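Local coordinates for DNA repair protein RecN (Deinococcus radiodurans, PDB 4ABX), which probably takes part in recombinational repair of broken DNA as an ATP-binding, SMC-like protein, of which this chain is the coiled-coil domain, at residues I24-E34 with L145-A153; L37-S45 with A123-L134. All coordinates share one frame; numbering follows the deposited sequence.

Contact 1. Residues I24-E34 with L145-A153; sequences ISEVSPDPGEE and LEDVVEFGA
Leu145, Ile24 and Pro31 carry most of this contact, in which the break between helix 6-27 and helix 33-63, an interruption in the coiled-coil domain of RecN, lies against the first turns of helix 145-169. Leu145 points its branches into the bend. Its CD2 meets Pro29 CB at 4.1 Å, while CD1 lies against the side chain of Glu34, which runs the other way to meet it, and touches Glu33 CG as well. Pro31 covers the base of the leucine and reaches on to the next turn of the helix: CG packs 3.9 Å from Val149 CG2, the two side chains set nearly perpendicular, and CB rests on the carboxylate end of Glu146. Val149 CG2 also touches the carbonyl O of Pro29, so one methyl group is shared by both prolines. Farther along, CG1 of Ile24 stands anti to the carbonyl carbon (chi1 -70°), and the extended chain sends CD1 onto the helix backbone, 3.8 Å from Gly152 CA. A side chain at Gly152 would point at this methyl, which takes up the place beside the glycine. Pro31 and Gly32 form the corner of a type II turn from Asp30 to Glu33; Glu33 OE2 accepts the Asp30 N-H at 2.8 Å, tying the two ends of the turn together. Glu34 OE2 pairs with Lys138 on helix 121-141. A water bridges the two segments, donating to Glu34 OE1 at 2.7 Å and accepting from Leu145 N at 3.0 Å.

Contact 2. Residues L37-S45 with A123-L134; sequences LNTELSRLS and ALDRVEARLSAL
Two antiparallel helices of the coiled coil pack knobs-into-holes here, helix 33-63 against helix 121-141, near the middle of the chain; the segment axes approach to 9.6 Å with 146° between their directions. Leu37 is a knob among Val127, Arg130, Leu131 and Leu134: its CB and the CD2 of Leu131 are 3.5 Å apart as the two leucines lie alongside, running opposite ways, and its CD1 lies on the aliphatic CG of Arg130. Val127 returns the fit, entering between Leu37, Glu40, Leu41 and Leu44. Its CG1 meets the carbonyl O of Leu37 at 3.6 Å, and its CG2 faces Glu40 CG at 3.9 Å. Beyond that methylene, Glu40 bends at chi2 (71°) and its carboxylate is gripped side-on by Arg43, with NE to OE1 at 2.9 Å and NH2 to OE2 at 2.6 Å. An alanine at Glu40 would remove both the CG and the carboxylate, and is likely to bare one side of Val127 and leave the Arg43 guanidinium without this mate. Leu41, with CG anti to its own nitrogen (chi1 179°), splays its branches along the partner helix: CD2 reaches Leu131 CD1, and CD1 meets Leu124 CD1 at 3.5 Å.

Both contacts use helix 33-63. Contact 1 touches only its first residues and is made mostly by the end of helix 6-27 and the loop, against helix 145-169; contact 2 lies farther along it, against helix 121-141. Their centres are about 17 Å apart, and the chain forms contact 2 between the two halves of contact 1. Contact 2, the more superficial, interlocks leucines and a valine, with its salt bridge along one helix; contact 1, partly buried, uses prolines, a water between its segments and acidic side chains paired with helix 121-141. Arg130 joins them: its CG serves contact 2, while its guanidinium reaches Glu33 OE1 and the Val27 carbonyl. Leu134 CD1 packs against Glu33 and Glu34.

Contact 1. Residues I24-E34 with L145-A153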
loop_
_atom_site.group_PDB
_atom_site.type_symbol
_atom_site.label_atom_id
_atom_site.label_comp_id
_atom_site.label_asym_id
_atom_site.label_seq_id
_atom_site.Cartn_x
_atom_site.Cartn_y
_atom_site.Cartn_z
ATOM N N ILE A 24 50.475 16.776 18.323
ATOM C CA ILE A 24 49.935 16.192 19.544
ATOM C C ILE A 24 49.400 17.252 20.517
ATOM O O ILE A 24 48.354 17.073 21.145
ATOM C CB ILE A 24 51.013 15.330 20.242
ATOM C CG1 ILE A 24 51.281 14.068 19.418
ATOM C CG2 ILE A 24 50.604 14.989 21.679
ATOM C CD1 ILE A 24 52.569 13.334 19.799
ATOM N N SER A 25 50.110 18.367 20.630
ATOM C CA SER A 25 49.748 19.384 21.608
ATOM C C SER A 25 48.485 20.128 21.199
ATOM O O SER A 25 47.691 20.534 22.049
ATOM C CB SER A 25 50.907 20.366 21.814
ATOM O OG SER A 25 52.082 19.663 22.176
ATOM N N GLU A 26 48.299 20.309 19.897
ATOM C CA GLU A 26 47.113 21.004 19.398
ATOM C C GLU A 26 45.829 20.228 19.674
ATOM O O GLU A 26 44.765 20.822 19.852
ATOM C CB GLU A 26 47.243 21.307 17.903
ATOM C CG GLU A 26 48.249 22.408 17.603
ATOM C CD GLU A 26 48.437 22.646 16.120
ATOM O OE1 GLU A 26 47.958 21.816 15.318
ATOM O OE2 GLU A 26 49.067 23.662 15.756
ATOM N N VAL A 27 45.934 18.904 19.716
ATOM C CA VAL A 27 44.777 18.049 19.980
ATOM C C VAL A 27 44.613 17.830 21.481
ATOM O O VAL A 27 43.493 17.688 21.989
ATOM C CB VAL A 27 44.913 16.694 19.261
ATOM C CG1 VAL A 27 43.770 15.763 19.643
ATOM C CG2 VAL A 27 44.961 16.904 17.757
ATOM N N SER A 28 45.744 17.807 22.182
ATOM C CA SER A 28 45.771 17.670 23.633
ATOM C C SER A 28 45.017 16.433 24.132
ATOM O O SER A 28 44.039 16.549 24.875
ATOM C CB SER A 28 45.231 18.941 24.295
ATOM O OG SER A 28 45.344 18.853 25.700
ATOM N N PRO A 29 45.486 15.241 23.734
ATOM C CA PRO A 29 44.844 13.983 24.133
ATOM C C PRO A 29 44.884 13.762 25.644
ATOM O O PRO A 29 45.928 13.919 26.276
ATOM C CB PRO A 29 45.682 12.917 23.415
ATOM C CG PRO A 29 46.998 13.582 23.142
ATOM C CD PRO A 29 46.652 15.011 22.863
ATOM N N ASP A 30 43.742 13.393 26.209
ATOM C CA ASP A 30 43.634 13.154 27.644
ATOM C C ASP A 30 43.273 11.697 27.890
ATOM O O ASP A 30 42.096 11.326 27.846
ATOM C CB ASP A 30 42.580 14.085 28.246
ATOM C CG ASP A 30 42.303 13.798 29.713
ATOM O OD1 ASP A 30 43.181 13.241 30.406
ATOM O OD2 ASP A 30 41.195 14.139 30.174
ATOM N N PRO A 31 44.290 10.860 28.147
ATOM C CA PRO A 31 44.048 9.423 28.297
ATOM C C PRO A 31 42.842 9.161 29.194
ATOM O O PRO A 31 42.720 9.762 30.261
ATOM C CB PRO A 31 45.333 8.920 28.949
ATOM C CG PRO A 31 46.386 9.885 28.477
ATOM C CD PRO A 31 45.694 11.221 28.419
ATOM N N GLY A 32 41.947 8.288 28.749
ATOM C CA GLY A 32 40.733 8.011 29.498
ATOM C C GLY A 32 39.480 8.669 28.938
ATOM O O GLY A 32 38.373 8.169 29.140
ATOM N N GLU A 33 39.646 9.782 28.225
ATOM C CA GLU A 33 38.498 10.545 27.726
ATOM C C GLU A 33 37.631 9.757 26.739
ATOM O O GLU A 33 36.471 10.104 26.515
ATOM C CB GLU A 33 38.949 11.866 27.088
ATOM C CG GLU A 33 39.635 11.714 25.717
ATOM C CD GLU A 33 39.991 13.058 25.088
ATOM O OE1 GLU A 33 39.066 13.814 24.729
ATOM O OE2 GLU A 33 41.197 13.363 24.959
ATOM N N GLU A 34 38.190 8.704 26.148
ATOM C CA GLU A 34 37.465 7.946 25.128
ATOM C C GLU A 34 36.297 7.148 25.692
ATOM O O GLU A 34 35.356 6.822 24.956
ATOM C CB GLU A 34 38.409 7.027 24.347
ATOM C CG GLU A 34 39.346 7.769 23.410
ATOM C CD GLU A 34 40.437 6.880 22.840
ATOM O OE1 GLU A 34 41.116 6.181 23.623
ATOM O OE2 GLU A 34 40.612 6.882 21.603
ATOM N N LEU A 145 46.115 6.274 23.834
ATOM C CA LEU A 145 46.370 7.686 24.101
ATOM C C LEU A 145 47.540 7.847 25.063
ATOM O O LEU A 145 48.289 8.818 24.978
ATOM C CB LEU A 145 45.129 8.390 24.658
ATOM C CG LEU A 145 43.949 8.520 23.685
ATOM C CD1 LEU A 145 42.800 9.279 24.336
ATOM C CD2 LEU A 145 44.394 9.202 22.381
ATOM N N GLU A 146 47.690 6.896 25.979
ATOM C CA GLU A 146 48.857 6.875 26.854
ATOM C C GLU A 146 50.137 6.852 26.018
ATOM O O GLU A 146 51.062 7.627 26.268
ATOM C CB GLU A 146 48.827 5.667 27.801
ATOM C CG GLU A 146 47.823 5.761 28.950
ATOM C CD GLU A 146 46.442 5.204 28.603
ATOM O OE1 GLU A 146 46.087 5.133 27.401
ATOM O OE2 GLU A 146 45.703 4.836 29.543
ATOM N N ASP A 147 50.189 5.955 25.033
ATOM C CA ASP A 147 51.350 5.857 24.149
ATOM C C ASP A 147 51.581 7.166 23.407
ATOM O O ASP A 147 52.722 7.599 23.236
ATOM C CB ASP A 147 51.185 4.713 23.140
ATOM C CG ASP A 147 51.218 3.342 23.791
ATOM O OD1 ASP A 147 52.225 3.012 24.460
ATOM O OD2 ASP A 147 50.227 2.595 23.640
ATOM N N VAL A 148 50.494 7.788 22.955
ATOM C CA VAL A 148 50.582 9.044 22.218
ATOM C C VAL A 148 51.196 10.150 23.076
ATOM O O VAL A 148 52.045 10.921 22.614
ATOM C CB VAL A 148 49.196 9.518 21.732
ATOM C CG1 VAL A 148 49.323 10.818 20.952
ATOM C CG2 VAL A 148 48.523 8.443 20.882
ATOM N N VAL A 149 50.750 10.236 24.323
ATOM C CA VAL A 149 51.257 11.255 25.234
ATOM C C VAL A 149 52.740 11.012 25.508
ATOM O O VAL A 149 53.552 11.945 25.480
ATOM C CB VAL A 149 50.459 11.281 26.553
ATOM C CG1 VAL A 149 51.190 12.111 27.610
ATOM C CG2 VAL A 149 49.049 11.815 26.309
ATOM N N GLU A 150 53.086 9.753 25.760
ATOM C CA GLU A 150 54.479 9.367 25.961
ATOM C C GLU A 150 55.333 9.718 24.737
ATOM O O GLU A 150 56.432 10.273 24.873
ATOM C CB GLU A 150 54.576 7.870 26.276
ATOM C CG GLU A 150 55.998 7.327 26.355
ATOM C CD GLU A 150 56.772 7.851 27.552
ATOM O OE1 GLU A 150 56.148 8.445 28.459
ATOM O OE2 GLU A 150 58.008 7.664 27.589
ATOM N N PHE A 151 54.821 9.408 23.546
ATOM C CA PHE A 151 55.535 9.714 22.310
ATOM C C PHE A 151 55.886 11.198 22.248
ATOM O O PHE A 151 57.003 11.559 21.893
ATOM C CB PHE A 151 54.729 9.296 21.068
ATOM C CG PHE A 151 55.469 9.488 19.760
ATOM C CD1 PHE A 151 55.704 10.761 19.254
ATOM C CD2 PHE A 151 55.938 8.399 19.046
ATOM C CE1 PHE A 151 56.394 10.939 18.052
ATOM C CE2 PHE A 151 56.618 8.568 17.846
ATOM C CZ PHE A 151 56.848 9.840 17.351
ATOM N N GLY A 152 54.936 12.053 22.609
ATOM C CA GLY A 152 55.160 13.489 22.582
ATOM C C GLY A 152 56.169 13.976 23.611
ATOM O O GLY A 152 56.938 14.903 23.349
ATOM N N ALA A 153 56.150 13.365 24.795
ATOM C CA ALA A 153 57.106 13.703 25.845
ATOM C C ALA A 153 58.530 13.379 25.414
ATOM O O ALA A 153 59.446 14.184 25.593
ATOM C CB ALA A 153 56.761 12.970 27.143
HETATM O O HOH W 1 43.419 4.951 24.176
#

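Contact 2. Residues L37-S45 with A123-L134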
loop_
_atom_site.group_PDB
_atom_site.type_symbol
_atom_site.label_atom_id
_atom_site.label_comp_id
_atom_site.label_asym_id
_atom_site.label_seq_id
_atom_site.Cartn_x
_atom_site.Cartn_y
_atom_site.Cartn_z
ATOM N N LEU A 37 33.364 9.562 25.667
ATOM C CA LEU A 37 33.031 9.799 24.264
ATOM C C LEU A 37 32.252 8.628 23.657
ATOM O O LEU A 37 31.216 8.829 23.014
ATOM C CB LEU A 37 34.293 10.077 23.444
ATOM C CG LEU A 37 35.010 11.410 23.689
ATOM C CD1 LEU A 37 36.331 11.448 22.928
ATOM C CD2 LEU A 37 34.129 12.587 23.295
ATOM N N ASN A 38 32.756 7.411 23.865
ATOM C CA ASN A 38 32.125 6.207 23.324
ATOM C C ASN A 38 30.721 5.991 23.878
ATOM O O ASN A 38 29.809 5.583 23.160
ATOM C CB ASN A 38 32.967 4.962 23.617
ATOM C CG ASN A 38 34.223 4.883 22.771
ATOM O OD1 ASN A 38 35.242 4.347 23.209
ATOM N ND2 ASN A 38 34.157 5.406 21.555
ATOM N N THR A 39 30.562 6.238 25.171
ATOM C CA THR A 39 29.257 6.123 25.812
ATOM C C THR A 39 28.275 7.141 25.232
ATOM O O THR A 39 27.124 6.815 24.941
ATOM C CB THR A 39 29.381 6.298 27.343
ATOM O OG1 THR A 39 30.005 5.135 27.899
ATOM C CG2 THR A 39 28.016 6.488 27.981
ATOM N N GLU A 40 28.741 8.370 25.041
ATOM C CA GLU A 40 27.912 9.436 24.486
ATOM C C GLU A 40 27.613 9.211 22.992
ATOM O O GLU A 40 26.514 9.500 22.517
ATOM C CB GLU A 40 28.578 10.795 24.730
ATOM C CG GLU A 40 27.743 12.002 24.339
ATOM C CD GLU A 40 26.552 12.250 25.256
ATOM O OE1 GLU A 40 26.230 11.394 26.115
ATOM O OE2 GLU A 40 25.927 13.318 25.101
ATOM N N LEU A 41 28.588 8.678 22.259
ATOM C CA LEU A 41 28.381 8.294 20.860
ATOM C C LEU A 41 27.237 7.284 20.688
ATOM O O LEU A 41 26.382 7.424 19.798
ATOM C CB LEU A 41 29.667 7.698 20.275
ATOM C CG LEU A 41 29.578 7.235 18.818
ATOM C CD1 LEU A 41 29.358 8.422 17.906
ATOM C CD2 LEU A 41 30.826 6.455 18.409
ATOM N N SER A 42 27.235 6.251 21.524
ATOM C CA SER A 42 26.172 5.249 21.470
ATOM C C SER A 42 24.828 5.870 21.835
ATOM O O SER A 42 23.816 5.608 21.183
ATOM C CB SER A 42 26.468 4.084 22.416
ATOM O OG SER A 42 27.625 3.383 22.010
ATOM N N ARG A 43 24.818 6.682 22.888
ATOM C CA ARG A 43 23.585 7.316 23.341
ATOM C C ARG A 43 22.965 8.151 22.229
ATOM O O ARG A 43 21.770 8.049 21.972
ATOM C CB ARG A 43 23.826 8.192 24.574
ATOM C CG ARG A 43 22.537 8.760 25.177
ATOM C CD ARG A 43 22.806 9.745 26.313
ATOM N NE ARG A 43 23.415 10.993 25.851
ATOM C CZ ARG A 43 22.730 12.026 25.361
ATOM N NH1 ARG A 43 21.409 11.965 25.259
ATOM N NH2 ARG A 43 23.367 13.121 24.970
ATOM N N LEU A 44 23.782 8.972 21.573
ATOM C CA LEU A 44 23.293 9.863 20.521
ATOM C C LEU A 44 22.966 9.121 19.230
ATOM O O LEU A 44 21.983 9.435 18.553
ATOM C CB LEU A 44 24.306 10.978 20.234
ATOM C CG LEU A 44 24.470 12.043 21.325
ATOM C CD1 LEU A 44 25.806 12.770 21.197
ATOM C CD2 LEU A 44 23.316 13.029 21.290
ATOM N N SER A 45 23.800 8.152 18.872
ATOM C CA SER A 45 23.539 7.364 17.675
ATOM C C SER A 45 22.210 6.627 17.829
ATOM O O SER A 45 21.399 6.589 16.905
ATOM C CB SER A 45 24.673 6.372 17.406
ATOM O OG SER A 45 24.420 5.634 16.220
ATOM N N ALA A 123 25.523 17.556 18.576
ATOM C CA ALA A 123 26.376 16.954 19.591
ATOM C C ALA A 123 27.041 15.700 19.028
ATOM O O ALA A 123 28.241 15.484 19.212
ATOM C CB ALA A 123 25.572 16.636 20.847
ATOM N N LEU A 124 26.256 14.888 18.328
ATOM C CA LEU A 124 26.762 13.660 17.722
ATOM C C LEU A 124 27.968 13.916 16.815
ATOM O O LEU A 124 28.998 13.253 16.949
ATOM C CB LEU A 124 25.658 12.948 16.941
ATOM C CG LEU A 124 26.095 11.714 16.155
ATOM C CD1 LEU A 124 26.847 10.754 17.055
ATOM C CD2 LEU A 124 24.883 11.015 15.524
ATOM N N ASP A 125 27.837 14.869 15.895
ATOM C CA ASP A 125 28.933 15.209 14.988
ATOM C C ASP A 125 30.180 15.677 15.739
ATOM O O ASP A 125 31.303 15.420 15.313
ATOM C CB ASP A 125 28.504 16.272 13.971
ATOM C CG ASP A 125 27.790 15.677 12.767
ATOM O OD1 ASP A 125 27.898 14.449 12.548
ATOM O OD2 ASP A 125 27.127 16.441 12.033
ATOM N N ARG A 126 29.979 16.365 16.856
ATOM C CA ARG A 126 31.103 16.857 17.639
ATOM C C ARG A 126 31.810 15.723 18.379
ATOM O O ARG A 126 33.032 15.729 18.515
ATOM C CB ARG A 126 30.647 17.946 18.606
ATOM C CG ARG A 126 30.207 19.221 17.906
ATOM C CD ARG A 126 30.096 20.387 18.879
ATOM N NE ARG A 126 29.064 20.173 19.889
ATOM C CZ ARG A 126 27.786 20.502 19.726
ATOM N NH1 ARG A 126 27.384 21.056 18.588
ATOM N NH2 ARG A 126 26.911 20.277 20.698
ATOM N N VAL A 127 31.035 14.750 18.844
ATOM C CA VAL A 127 31.591 13.573 19.498
ATOM C C VAL A 127 32.413 12.765 18.507
ATOM O O VAL A 127 33.500 12.284 18.836
ATOM C CB VAL A 127 30.489 12.680 20.087
ATOM C CG1 VAL A 127 31.042 11.316 20.449
ATOM C CG2 VAL A 127 29.861 13.353 21.302
ATOM N N GLU A 128 31.890 12.617 17.294
ATOM C CA GLU A 128 32.603 11.896 16.250
ATOM C C GLU A 128 33.885 12.620 15.847
ATOM O O GLU A 128 34.915 11.989 15.620
ATOM C CB GLU A 128 31.705 11.672 15.026
ATOM C CG GLU A 128 30.472 10.816 15.308
ATOM C CD GLU A 128 29.784 10.340 14.038
ATOM O OE1 GLU A 128 30.382 9.524 13.302
ATOM O OE2 GLU A 128 28.644 10.782 13.778
ATOM N N ALA A 129 33.813 13.945 15.758
ATOM C CA ALA A 129 34.975 14.749 15.396
ATOM C C ALA A 129 36.114 14.596 16.408
ATOM O O ALA A 129 37.282 14.536 16.026
ATOM C CB ALA A 129 34.584 16.213 15.242
ATOM N N ARG A 130 35.778 14.531 17.694
ATOM C CA ARG A 130 36.796 14.343 18.729
ATOM C C ARG A 130 37.411 12.951 18.628
ATOM O O ARG A 130 38.629 12.792 18.698
ATOM C CB ARG A 130 36.212 14.556 20.133
ATOM C CG ARG A 130 37.242 14.433 21.270
ATOM C CD ARG A 130 38.311 15.537 21.194
ATOM N NE ARG A 130 39.325 15.415 22.244
ATOM C CZ ARG A 130 40.475 16.087 22.255
ATOM N NH1 ARG A 130 40.764 16.927 21.267
ATOM N NH2 ARG A 130 41.340 15.917 23.247
ATOM N N LEU A 131 36.555 11.946 18.467
ATOM C CA LEU A 131 37.001 10.563 18.345
ATOM C C LEU A 131 37.882 10.376 17.115
ATOM O O LEU A 131 38.855 9.618 17.134
ATOM C CB LEU A 131 35.792 9.624 18.278
ATOM C CG LEU A 131 35.044 9.445 19.598
ATOM C CD1 LEU A 131 33.725 8.697 19.396
ATOM C CD2 LEU A 131 35.936 8.731 20.603
ATOM N N SER A 132 37.526 11.064 16.038
ATOM C CA SER A 132 38.307 11.008 14.809
ATOM C C SER A 132 39.676 11.644 15.007
ATOM O O SER A 132 40.673 11.144 14.490
ATOM C CB SER A 132 37.578 11.714 13.667
ATOM O OG SER A 132 38.408 11.785 12.521
ATOM N N ALA A 133 39.720 12.747 15.752
ATOM C CA ALA A 133 40.986 13.431 16.000
ATOM C C ALA A 133 41.895 12.557 16.855
ATOM O O ALA A 133 43.097 12.465 16.604
ATOM C CB ALA A 133 40.754 14.790 16.658
ATOM N N LEU A 134 41.315 11.904 17.859
ATOM C CA LEU A 134 42.079 11.008 18.725
ATOM C C LEU A 134 42.566 9.777 17.952
ATOM O O LEU A 134 43.697 9.323 18.148
ATOM C CB LEU A 134 41.260 10.599 19.963
ATOM C CG LEU A 134 40.921 11.724 20.941
ATOM C CD1 LEU A 134 39.918 11.265 21.998
ATOM C CD2 LEU A 134 42.192 12.281 21.595
#